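Local coordinates for putative sensory box/GGDEF family protein (Vibrio parahaemolyticus, PDB 3LID) that probably senses extracellular signals through this PDC-fold (Cache) domain and is thought to make cyclic di-GMP from GTP with a GGDEF domain elsewhere in the protein, at residues 36-41 / 76-80; 29-33 / 177-182; 70-74 / 103-107. All coordinates share one frame; numbering follows the deposited sequence.

Contact 1 (36-41 / 76-80); sequences QIETIS and QKLYK
Tyr79 sends its hydroxyl end up against the helix segment 36-41, where it meets Ile37 and Ile40. Tyr79 leaves its backbone at an angle to the helix. With chi1 at -55°, the ring lies anti to its own carbonyl carbon, and its far end reaches the helix. There OH comes 3.5 Å from Ile37 CA and lies among the side-chain carbons of both isoleucines. The CG2 branch of Ile40 also sits 4.0 Å from Tyr79 CE2. This approach is oblique to the ring. Leu78 lies against the same tyrosine from within its own segment. Its CD1 stands 3.3 Å above the plane of the Tyr79 ring, over the centre. Leu78 CD1 also touches Ile37 CG1 at 4.0 Å, so one methyl bridges ring and helix.

Leu78 and Tyr79 lie where helix 59-76 ends and strand 79-86 begins. Lys77, with positive phi, is the first residue past the end of the helix. The chain then enters the antiparallel sheet of the PDC fold, next to strand 163-173. Long helix 9-45 packs across this corner. Val172 of strand 163-173 touches both Ile37 and Tyr79, and Leu170 touches Tyr79.

Toward the more exposed side, Gln36 and Gln76 reach for each other from opposite directions. Their amide planes are 78° apart. The chain of Gln36 is extended, while that of Gln76 bends at chi2 (-67°). The bend lays Gln76 CD 3.8 Å from Ile40 CG1. Water 1 sits inside the contact. It is 2.6 Å from Tyr79 OH and gives a weak hydrogen bond to Gln36 O, which ties the phenol to the helix backbone. Farther along the helix, Ser41 OG donates to Ile37 O at 2.7 Å, from above the carbonyl plane.

Contact 2 (29-33 / 177-182); sequences EYNNI and LSSLLN
A pair of helices packs here, with Tyr30 and Ile33 of helix 9-45 set against Leu177 and Leu181 of helix 174-181. The two short segments run at 134° to each other, and their axes come no closer than 11.8 Å. Large side chains fill that distance. Leu181 CD1 sits 3.6 Å from the centroid of the Tyr30 ring, only 8° off the ring normal. This is a CH-pi contact over one face. The same methyl also meets Ile33 CG1, so it touches both side chains. Ile33 and Leu177 lie alongside each other, pointing opposite ways, with Ile33 CG2 at 4.0 Å from Leu177 CD2.

Helix 174-181 follows strand 163-173 of one sheet and leads to strand 183-184 of the other. It thus links the two sheets of this sensor domain, and helix 9-45 packs on the link. Phe255 adds an edge-to-face contact with Tyr30 and also touches Ile33 and Leu177.

Polar contacts lie beside the apolar ones. Tyr30 OH donates to Asn182 OD1 at 2.6 Å. The amide oxygen lies at the ring edge, near the ring plane, and the hydroxyl is tilted slightly from the carbonyl plane. Asn182 has just left the helix, and its chi1 of -66° helps to bring OD1 to the phenol. Leu181 CD2 lies 3.5 Å from Glu29 OE1. Water 2 donates to Glu29 OE1 at 2.5 Å and to Leu181 O at 2.7 Å, joining the carboxylate to the end of the helix.

Contact 3 (70-74 / 103-107); sequences SSVAR and IAGPS
The apolar part of this contact gathers round the methyl group of Ala104. Three residues of helix segment 70-74 touch it. Ala73 CB lies 4.1 Å from Ala104 CB, methyl against methyl. Ser70 CB comes to 3.9 Å from Ala104 CB. Arg74 brings the start of its chain alongside, with CG at 3.8 Å from Ala104 CB. The backbone also takes part, since Ser70 O is 3.4 Å from the same methyl carbon. That carbonyl already accepts the helix bond from Arg74 N. Small residues on both sides let the backbones come near, and the axes of the two short segments approach to 7.4 Å. Beyond Ala104, Ser70 OG lies 3.5 Å from Gly105 CA. Its hydrogen bond is to Glu66 O, one turn back in its own helix, so toward the strand it serves as a packing atom.

The polar part runs through a water. Water 3 accepts from Arg74 NH1 at 2.9 Å and from Ala104 N at 3.0 Å. No direct hydrogen bond joins the segments. Ala104 O lies at the edge of the Arg74 guanidinium, near its plane, but too far from NH1 to count as a bond. The arginine chain bends at chi3 (-68°), which folds the guanidinium back over its own helix. One of its faces then lies over Ser70 O.

Strand 103-106 is hydrogen-bonded to strand 91-98 through Gly105 and Lys96. Tyr97 of that neighbour touches Ala73 and Ala104, and Ile95 touches Ser70 and Pro106. Segment 70-74 runs nearly antiparallel to strand segment 103-106, at 156°. The arrangement is helix-on-sheet packing at an edge strand of an antiparallel sheet of the PDC fold.

Overall arrangement
Contacts 1 and 2 share helix 9-45 and touch each other, through Leu78 with Leu177 and Leu78 with Ile33. They join this helix to two different places: the start of a strand in one antiparallel sheet, and the helix that leads to the other sheet. Contact 3 lies farther out, about 19 Å between its centre and that of the chain, on an edge strand. It meets contact 1 through Val72 and Ile40. All three are partly buried. Contacts 1 and 2 use large apolar groups and a tyrosine, with four buried residues each. Contact 3 has two, with small residues and an exposed arginine. Each has a bridging water, but a direct hydrogen bond is clear across contact 2 alone.

Contact 1 (36-41 / 76-80)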
ATOM      1  N   GLN A  36     -11.762   3.847  -3.666  1.00 15.51           N
ATOM      2  CA  GLN A  36     -12.454   3.410  -2.422  1.00 17.36           C
ATOM      3  C   GLN A  36     -11.777   4.195  -1.225  1.00 17.84           C
ATOM      4  O   GLN A  36     -12.420   4.686  -0.303  1.00 17.09           O
ATOM      5  CB  GLN A  36     -12.227   1.908  -2.239  1.00 18.58           C
ATOM      6  CG  GLN A  36     -12.874   1.254  -1.102  1.00 26.29           C
ATOM      7  CD  GLN A  36     -12.596  -0.298  -1.047  1.00 29.97           C
ATOM      8  OE1 GLN A  36     -12.400  -0.969  -2.088  1.00 31.20           O
ATOM      9  NE2 GLN A  36     -12.587  -0.849   0.163  1.00 28.61           N
ATOM     10  N   ILE A  37     -10.440   4.265  -1.266  1.00 15.09           N
ATOM     11  CA  ILE A  37      -9.704   4.991  -0.215  1.00 16.21           C
ATOM     12  C   ILE A  37     -10.056   6.529  -0.262  1.00 16.73           C
ATOM     13  O   ILE A  37     -10.303   7.176   0.806  1.00 18.35           O
ATOM     14  CB  ILE A  37      -8.220   4.864  -0.468  1.00 16.20           C
ATOM     15  CG1 ILE A  37      -7.739   3.450  -0.059  1.00 17.07           C
ATOM     16  CG2 ILE A  37      -7.481   5.894   0.473  1.00 18.86           C
ATOM     17  CD1 ILE A  37      -6.304   3.238  -0.628  1.00 17.28           C
ATOM     18  N   GLU A  38     -10.084   7.101  -1.439  1.00 17.94           N
ATOM     19  CA  GLU A  38     -10.495   8.526  -1.556  1.00 20.17           C
ATOM     20  C   GLU A  38     -11.869   8.798  -1.007  1.00 20.90           C
ATOM     21  O   GLU A  38     -12.057   9.777  -0.294  1.00 19.16           O
ATOM     22  CB  GLU A  38     -10.365   9.030  -2.976  1.00 21.54           C
ATOM     23  CG  GLU A  38      -8.881   8.990  -3.464  1.00 22.80           C
ATOM     24  CD  GLU A  38      -8.742   9.255  -4.956  1.00 26.86           C
ATOM     25  OE1 GLU A  38      -9.702   9.017  -5.732  1.00 29.67           O
ATOM     26  OE2 GLU A  38      -7.607   9.640  -5.375  1.00 31.38           O
ATOM     27  N   THR A  39     -12.818   7.923  -1.305  1.00 18.55           N
ATOM     28  CA  THR A  39     -14.166   8.130  -0.824  1.00 18.11           C
ATOM     29  C   THR A  39     -14.286   8.011   0.678  1.00 17.88           C
ATOM     30  O   THR A  39     -14.979   8.871   1.361  1.00 17.13           O
ATOM     31  CB  THR A  39     -15.131   7.167  -1.551  1.00 20.02           C
ATOM     32  OG1 THR A  39     -14.955   7.370  -2.975  1.00 21.31           O
ATOM     33  CG2 THR A  39     -16.582   7.443  -1.077  1.00 20.79           C
ATOM     34  N   ILE A  40     -13.696   6.951   1.228  1.00 15.52           N
ATOM     35  CA  ILE A  40     -13.837   6.660   2.641  1.00 14.48           C
ATOM     36  C   ILE A  40     -13.049   7.756   3.389  1.00 16.35           C
ATOM     37  O   ILE A  40     -13.499   8.183   4.495  1.00 16.41           O
ATOM     38  CB  ILE A  40     -13.283   5.257   2.952  1.00 15.45           C
ATOM     39  CG1 ILE A  40     -14.224   4.175   2.495  1.00 16.78           C
ATOM     40  CG2 ILE A  40     -13.061   5.040   4.442  1.00 15.63           C
ATOM     41  CD1 ILE A  40     -15.584   4.134   3.322  1.00 19.91           C
ATOM     42  N   SER A  41     -11.899   8.184   2.863  1.00 15.55           N
ATOM     43  CA  SER A  41     -11.103   9.210   3.654  1.00 17.06           C
ATOM     44  C   SER A  41     -11.939  10.497   3.765  1.00 18.64           C
ATOM     45  O   SER A  41     -11.973  11.166   4.858  1.00 18.89           O
ATOM     46  CB  SER A  41      -9.807   9.550   2.930  1.00 18.88           C
ATOM     47  OG  SER A  41      -9.043   8.354   2.912  1.00 22.46           O
ATOM     48  N   GLN A  76     -13.696  -2.204   5.963  1.00 15.57           N
ATOM     49  CA  GLN A  76     -12.821  -1.869   4.831  1.00 15.75           C
ATOM     50  C   GLN A  76     -11.565  -2.765   4.708  1.00 14.96           C
ATOM     51  O   GLN A  76     -11.047  -2.888   3.600  1.00 15.83           O
ATOM     52  CB  GLN A  76     -12.404  -0.384   4.910  1.00 15.85           C
ATOM     53  CG  GLN A  76     -13.574   0.535   4.627  1.00 18.33           C
ATOM     54  CD  GLN A  76     -14.027   0.402   3.168  1.00 18.12           C
ATOM     55  OE1 GLN A  76     -15.139  -0.095   2.875  1.00 25.12           O
ATOM     56  NE2 GLN A  76     -13.176   0.731   2.291  1.00 16.77           N
ATOM     57  N   LYS A  77     -11.042  -3.234   5.845  1.00 15.28           N
ATOM     58  CA  LYS A  77      -9.921  -4.202   6.013  1.00 15.06           C
ATOM     59  C   LYS A  77      -8.522  -3.639   5.635  1.00 14.40           C
ATOM     60  O   LYS A  77      -7.522  -4.148   6.159  1.00 16.59           O
ATOM     61  CB  LYS A  77     -10.147  -5.527   5.255  1.00 15.01           C
ATOM     62  CG  LYS A  77     -11.491  -6.107   5.685  1.00 17.88           C
ATOM     63  CD  LYS A  77     -11.715  -7.402   4.876  1.00 24.94           C
ATOM     64  CE  LYS A  77     -13.143  -7.818   4.980  1.00 34.91           C
ATOM     65  NZ  LYS A  77     -13.341  -8.458   6.255  1.00 43.26           N
ATOM     66  N   LEU A  78      -8.464  -2.628   4.766  1.00 14.40           N
ATOM     67  CA  LEU A  78      -7.186  -2.201   4.259  1.00 15.51           C
ATOM     68  C   LEU A  78      -6.491  -1.128   5.115  1.00 16.23           C
ATOM     69  O   LEU A  78      -5.360  -0.733   4.785  1.00 17.74           O
ATOM     70  CB  LEU A  78      -7.284  -1.670   2.800  1.00 16.57           C
ATOM     71  CG  LEU A  78      -8.329  -0.558   2.571  1.00 18.69           C
ATOM     72  CD1 LEU A  78      -7.660   0.708   2.868  1.00 27.19           C
ATOM     73  CD2 LEU A  78      -8.786  -0.535   1.057  1.00 25.98           C
ATOM     74  N   TYR A  79      -7.161  -0.689   6.164  1.00 15.86           N
ATOM     75  CA  TYR A  79      -6.499   0.256   7.135  1.00 16.22           C
ATOM     76  C   TYR A  79      -5.944  -0.476   8.334  1.00 16.08           C
ATOM     77  O   TYR A  79      -6.691  -1.164   9.024  1.00 18.93           O
ATOM     78  CB  TYR A  79      -7.462   1.351   7.609  1.00 16.02           C
ATOM     79  CG  TYR A  79      -8.063   2.101   6.471  1.00 15.36           C
ATOM     80  CD1 TYR A  79      -7.315   3.032   5.771  1.00 15.05           C
ATOM     81  CD2 TYR A  79      -9.393   1.829   6.036  1.00 15.73           C
ATOM     82  CE1 TYR A  79      -7.846   3.728   4.689  1.00 15.37           C
ATOM     83  CE2 TYR A  79      -9.927   2.539   4.963  1.00 16.94           C
ATOM     84  CZ  TYR A  79      -9.132   3.429   4.263  1.00 17.65           C
ATOM     85  OH  TYR A  79      -9.652   4.118   3.189  1.00 17.86           O
ATOM     86  N   LYS A  80      -4.629  -0.386   8.524  1.00 14.93           N
ATOM     87  CA  LYS A  80      -3.976  -0.983   9.664  1.00 16.96           C
ATOM     88  C   LYS A  80      -4.158  -0.073  10.930  1.00 15.14           C
ATOM     89  O   LYS A  80      -4.237  -0.562  12.035  1.00 16.21           O
ATOM     90  CB  LYS A  80      -2.515  -1.197   9.313  1.00 18.94           C
ATOM     91  CG  LYS A  80      -1.825  -1.987  10.414  1.00 27.93           C
ATOM     92  CD  LYS A  80      -0.675  -2.796   9.827  1.00 35.55           C
ATOM     93  CE  LYS A  80      -0.061  -3.685  10.873  1.00 43.50           C
ATOM     94  NZ  LYS A  80       0.653  -2.839  11.872  1.00 44.85           N
TER
HETATM   95  O   HOH W   1     -11.336   2.679   1.779  1.00 18.90           O

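Contact 2 (29-33 / 177-182)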
ATOM      1  N   GLU A  29      -7.508  -2.952 -10.645  1.00 13.76           N
ATOM      2  CA  GLU A  29      -7.897  -3.237  -9.239  1.00 14.47           C
ATOM      3  C   GLU A  29      -7.264  -2.204  -8.264  1.00 15.06           C
ATOM      4  O   GLU A  29      -7.981  -1.663  -7.379  1.00 14.76           O
ATOM      5  CB  GLU A  29      -7.516  -4.626  -8.788  1.00 17.35           C
ATOM      6  CG  GLU A  29      -8.296  -5.706  -9.628  1.00 18.30           C
ATOM      7  CD  GLU A  29      -8.451  -7.002  -8.886  1.00 28.92           C
ATOM      8  OE1 GLU A  29      -7.435  -7.601  -8.539  1.00 25.90           O
ATOM      9  OE2 GLU A  29      -9.610  -7.417  -8.713  1.00 32.46           O
ATOM     10  N   TYR A  30      -5.986  -1.876  -8.460  1.00 15.36           N
ATOM     11  CA  TYR A  30      -5.389  -0.810  -7.634  1.00 14.25           C
ATOM     12  C   TYR A  30      -6.077   0.515  -7.877  1.00 15.28           C
ATOM     13  O   TYR A  30      -6.251   1.287  -6.906  1.00 15.24           O
ATOM     14  CB  TYR A  30      -3.866  -0.652  -7.857  1.00 15.59           C
ATOM     15  CG  TYR A  30      -3.081  -1.676  -7.068  1.00 15.99           C
ATOM     16  CD1 TYR A  30      -2.746  -2.909  -7.642  1.00 15.16           C
ATOM     17  CD2 TYR A  30      -2.646  -1.432  -5.740  1.00 15.55           C
ATOM     18  CE1 TYR A  30      -2.019  -3.898  -6.903  1.00 16.79           C
ATOM     19  CE2 TYR A  30      -1.910  -2.372  -5.060  1.00 15.96           C
ATOM     20  CZ  TYR A  30      -1.582  -3.587  -5.624  1.00 18.60           C
ATOM     21  OH  TYR A  30      -0.858  -4.547  -4.883  1.00 19.36           O
ATOM     22  N   ASN A  31      -6.410   0.842  -9.129  1.00 13.50           N
ATOM     23  CA  ASN A  31      -7.138   2.100  -9.323  1.00 14.68           C
ATOM     24  C   ASN A  31      -8.460   2.123  -8.583  1.00 14.84           C
ATOM     25  O   ASN A  31      -8.859   3.182  -8.013  1.00 15.20           O
ATOM     26  CB  ASN A  31      -7.463   2.300 -10.806  1.00 16.81           C
ATOM     27  CG  ASN A  31      -6.219   2.513 -11.696  1.00 19.96           C
ATOM     28  OD1 ASN A  31      -5.143   2.980 -11.286  1.00 24.03           O
ATOM     29  ND2 ASN A  31      -6.371   2.110 -12.937  1.00 22.10           N
ATOM     30  N   ASN A  32      -9.148   0.992  -8.567  1.00 13.62           N
ATOM     31  CA  ASN A  32     -10.404   0.920  -7.813  1.00 14.53           C
ATOM     32  C   ASN A  32     -10.179   1.058  -6.305  1.00 15.41           C
ATOM     33  O   ASN A  32     -10.909   1.740  -5.558  1.00 16.15           O
ATOM     34  CB  ASN A  32     -11.175  -0.371  -8.119  1.00 15.65           C
ATOM     35  CG  ASN A  32     -11.980  -0.212  -9.419  1.00 16.13           C
ATOM     36  OD1 ASN A  32     -11.878   0.840 -10.049  1.00 16.75           O
ATOM     37  ND2 ASN A  32     -12.679  -1.262  -9.864  1.00 16.99           N
ATOM     38  N   ILE A  33      -9.157   0.393  -5.839  1.00 14.39           N
ATOM     39  CA  ILE A  33      -8.831   0.541  -4.399  1.00 13.76           C
ATOM     40  C   ILE A  33      -8.551   2.050  -4.064  1.00 16.19           C
ATOM     41  O   ILE A  33      -8.991   2.584  -3.028  1.00 15.24           O
ATOM     42  CB  ILE A  33      -7.586  -0.323  -4.030  1.00 16.10           C
ATOM     43  CG1 ILE A  33      -7.935  -1.825  -4.037  1.00 14.77           C
ATOM     44  CG2 ILE A  33      -6.981   0.109  -2.644  1.00 14.86           C
ATOM     45  CD1 ILE A  33      -8.895  -2.243  -2.934  1.00 17.00           C
ATOM     46  N   LEU A 177      -2.918  -5.220   0.990  1.00 15.20           N
ATOM     47  CA  LEU A 177      -3.305  -5.020  -0.398  1.00 16.22           C
ATOM     48  C   LEU A 177      -2.528  -6.013  -1.289  1.00 17.33           C
ATOM     49  O   LEU A 177      -3.097  -6.533  -2.242  1.00 17.12           O
ATOM     50  CB  LEU A 177      -3.026  -3.642  -0.930  1.00 17.13           C
ATOM     51  CG  LEU A 177      -4.024  -2.640  -0.332  1.00 19.38           C
ATOM     52  CD1 LEU A 177      -3.585  -1.208  -0.877  1.00 17.56           C
ATOM     53  CD2 LEU A 177      -5.493  -2.998  -0.701  1.00 19.58           C
ATOM     54  N   SER A 178      -1.219  -6.198  -1.023  1.00 16.22           N
ATOM     55  CA  SER A 178      -0.415  -7.193  -1.782  1.00 18.05           C
ATOM     56  C   SER A 178      -0.997  -8.579  -1.677  1.00 17.96           C
ATOM     57  O   SER A 178      -1.065  -9.302  -2.687  1.00 18.35           O
ATOM     58  CB  SER A 178       1.055  -7.201  -1.259  1.00 17.09           C
ATOM     59  OG  SER A 178       1.538  -5.908  -1.548  1.00 26.64           O
ATOM     60  N   SER A 179      -1.378  -8.979  -0.470  1.00 19.19           N
ATOM     61  CA  SER A 179      -1.946 -10.288  -0.230  1.00 20.14           C
ATOM     62  C   SER A 179      -3.265 -10.424  -0.995  1.00 20.53           C
ATOM     63  O   SER A 179      -3.568 -11.472  -1.529  1.00 20.99           O
ATOM     64  CB  SER A 179      -2.197 -10.486   1.283  1.00 21.61           C
ATOM     65  OG  SER A 179      -2.913 -11.717   1.531  1.00 28.88           O
ATOM     66  N   LEU A 180      -4.009  -9.337  -1.111  1.00 16.25           N
ATOM     67  CA  LEU A 180      -5.342  -9.365  -1.745  1.00 16.96           C
ATOM     68  C   LEU A 180      -5.201  -9.397  -3.269  1.00 19.13           C
ATOM     69  O   LEU A 180      -5.982 -10.102  -3.946  1.00 20.94           O
ATOM     70  CB  LEU A 180      -6.131  -8.078  -1.325  1.00 16.33           C
ATOM     71  CG  LEU A 180      -7.536  -7.870  -1.850  1.00 19.12           C
ATOM     72  CD1 LEU A 180      -8.463  -8.913  -1.168  1.00 26.91           C
ATOM     73  CD2 LEU A 180      -7.984  -6.435  -1.576  1.00 21.80           C
ATOM     74  N   LEU A 181      -4.259  -8.648  -3.825  1.00 15.72           N
ATOM     75  CA  LEU A 181      -4.322  -8.292  -5.229  1.00 18.00           C
ATOM     76  C   LEU A 181      -3.249  -8.981  -6.089  1.00 18.65           C
ATOM     77  O   LEU A 181      -3.390  -9.016  -7.330  1.00 19.25           O
ATOM     78  CB  LEU A 181      -4.236  -6.794  -5.472  1.00 18.64           C
ATOM     79  CG  LEU A 181      -5.374  -6.022  -4.788  1.00 19.37           C
ATOM     80  CD1 LEU A 181      -5.167  -4.538  -5.060  1.00 21.71           C
ATOM     81  CD2 LEU A 181      -6.651  -6.545  -5.297  1.00 20.74           C
ATOM     82  N   ASN A 182      -2.148  -9.368  -5.485  1.00 18.34           N
ATOM     83  CA  ASN A 182      -0.936  -9.598  -6.322  1.00 19.18           C
ATOM     84  C   ASN A 182      -0.748 -11.058  -6.768  1.00 20.95           C
ATOM     85  O   ASN A 182       0.287 -11.361  -7.386  1.00 24.23           O
ATOM     86  CB  ASN A 182       0.336  -9.170  -5.644  1.00 18.46           C
ATOM     87  CG  ASN A 182       0.405  -7.693  -5.441  1.00 21.65           C
ATOM     88  OD1 ASN A 182      -0.470  -6.947  -5.914  1.00 20.28           O
ATOM     89  ND2 ASN A 182       1.394  -7.255  -4.616  1.00 26.70           N
TER
HETATM   90  O   HOH W   2      -5.152  -8.391  -9.239  1.00 27.34           O

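Contact 3 (70-74 / 103-107)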
ATOM      1  N   SER A  70     -13.617   1.570  14.535  1.00 15.80           N
ATOM      2  CA  SER A  70     -13.375   0.157  14.596  1.00 16.42           C
ATOM      3  C   SER A  70     -14.295  -0.522  13.570  1.00 15.70           C
ATOM      4  O   SER A  70     -13.831  -1.494  12.909  1.00 16.06           O
ATOM      5  CB  SER A  70     -13.684  -0.359  16.001  1.00 18.98           C
ATOM      6  OG  SER A  70     -12.737   0.183  16.937  1.00 19.18           O
ATOM      7  N   SER A  71     -15.570  -0.111  13.515  1.00 16.91           N
ATOM      8  CA  SER A  71     -16.500  -0.691  12.507  1.00 16.40           C
ATOM      9  C   SER A  71     -16.024  -0.451  11.102  1.00 17.34           C
ATOM     10  O   SER A  71     -16.148  -1.332  10.220  1.00 16.50           O
ATOM     11  CB  SER A  71     -17.919  -0.105  12.709  1.00 19.32           C
ATOM     12  OG  SER A  71     -18.439  -0.528  13.981  1.00 24.19           O
ATOM     13  N   VAL A  72     -15.549   0.765  10.836  1.00 15.95           N
ATOM     14  CA  VAL A  72     -15.084   1.095   9.471  1.00 15.04           C
ATOM     15  C   VAL A  72     -13.839   0.193   9.166  1.00 15.21           C
ATOM     16  O   VAL A  72     -13.704  -0.298   8.013  1.00 15.56           O
ATOM     17  CB  VAL A  72     -14.703   2.611   9.329  1.00 16.46           C
ATOM     18  CG1 VAL A  72     -13.971   2.844   8.003  1.00 16.37           C
ATOM     19  CG2 VAL A  72     -15.979   3.435   9.405  1.00 16.73           C
ATOM     20  N   ALA A  73     -12.926   0.044  10.138  1.00 14.20           N
ATOM     21  CA  ALA A  73     -11.740  -0.764   9.861  1.00 14.14           C
ATOM     22  C   ALA A  73     -12.138  -2.222   9.556  1.00 15.35           C
ATOM     23  O   ALA A  73     -11.511  -2.846   8.703  1.00 14.94           O
ATOM     24  CB  ALA A  73     -10.758  -0.762  11.094  1.00 15.29           C
ATOM     25  N   ARG A  74     -13.052  -2.781  10.343  1.00 15.34           N
ATOM     26  CA  ARG A  74     -13.504  -4.172  10.080  1.00 15.35           C
ATOM     27  C   ARG A  74     -14.186  -4.299   8.699  1.00 16.08           C
ATOM     28  O   ARG A  74     -14.059  -5.356   8.013  1.00 16.04           O
ATOM     29  CB  ARG A  74     -14.453  -4.686  11.187  1.00 14.90           C
ATOM     30  CG  ARG A  74     -13.707  -4.852  12.573  1.00 15.26           C
ATOM     31  CD  ARG A  74     -14.627  -5.599  13.579  1.00 19.43           C
ATOM     32  NE  ARG A  74     -15.757  -4.738  13.925  1.00 23.32           N
ATOM     33  CZ  ARG A  74     -15.774  -3.932  14.989  1.00 21.30           C
ATOM     34  NH1 ARG A  74     -14.763  -3.933  15.864  1.00 18.94           N
ATOM     35  NH2 ARG A  74     -16.844  -3.186  15.205  1.00 22.25           N
ATOM     36  N   ILE A 103      -9.776  -8.267  14.100  1.00 18.23           N
ATOM     37  CA  ILE A 103     -10.029  -7.524  15.330  1.00 17.11           C
ATOM     38  C   ILE A 103      -9.616  -6.064  15.150  1.00 17.14           C
ATOM     39  O   ILE A 103      -8.488  -5.831  14.671  1.00 18.15           O
ATOM     40  CB  ILE A 103      -9.238  -8.108  16.504  1.00 18.21           C
ATOM     41  CG1 ILE A 103      -9.876  -9.461  16.850  1.00 22.32           C
ATOM     42  CG2 ILE A 103      -9.340  -7.217  17.700  1.00 17.65           C
ATOM     43  CD1 ILE A 103      -8.973 -10.360  17.604  1.00 27.40           C
ATOM     44  N   ALA A 104     -10.525  -5.135  15.472  1.00 17.44           N
ATOM     45  CA  ALA A 104     -10.235  -3.690  15.523  1.00 17.62           C
ATOM     46  C   ALA A 104     -10.548  -3.191  16.903  1.00 18.88           C
ATOM     47  O   ALA A 104     -11.571  -3.589  17.507  1.00 19.95           O
ATOM     48  CB  ALA A 104     -11.150  -2.916  14.528  1.00 16.48           C
ATOM     49  N   GLY A 105      -9.799  -2.206  17.403  1.00 17.67           N
ATOM     50  CA  GLY A 105     -10.249  -1.559  18.624  1.00 16.21           C
ATOM     51  C   GLY A 105      -9.229  -0.488  18.991  1.00 16.64           C
ATOM     52  O   GLY A 105      -8.119  -0.396  18.381  1.00 14.30           O
ATOM     53  N   PRO A 106      -9.552   0.306  20.000  1.00 17.70           N
ATOM     54  CA  PRO A 106      -8.686   1.459  20.311  1.00 17.92           C
ATOM     55  C   PRO A 106      -7.485   1.064  21.133  1.00 18.20           C
ATOM     56  O   PRO A 106      -7.550   0.051  21.896  1.00 18.70           O
ATOM     57  CB  PRO A 106      -9.633   2.358  21.184  1.00 17.68           C
ATOM     58  CG  PRO A 106     -10.579   1.367  21.836  1.00 21.91           C
ATOM     59  CD  PRO A 106     -10.861   0.377  20.665  1.00 18.85           C
ATOM     60  N   SER A 107      -6.409   1.856  21.075  1.00 16.51           N
ATOM     61  CA  SER A 107      -5.250   1.659  21.958  1.00 15.90           C
ATOM     62  C   SER A 107      -5.061   2.861  22.841  1.00 16.92           C
ATOM     63  O   SER A 107      -5.305   4.039  22.375  1.00 18.69           O
ATOM     64  CB  SER A 107      -3.989   1.534  21.065  1.00 16.75           C
ATOM     65  OG  SER A 107      -2.777   1.390  21.790  1.00 19.28           O
TER
HETATM   66  O   HOH W   3     -13.139  -6.268  16.497  1.00 22.74           O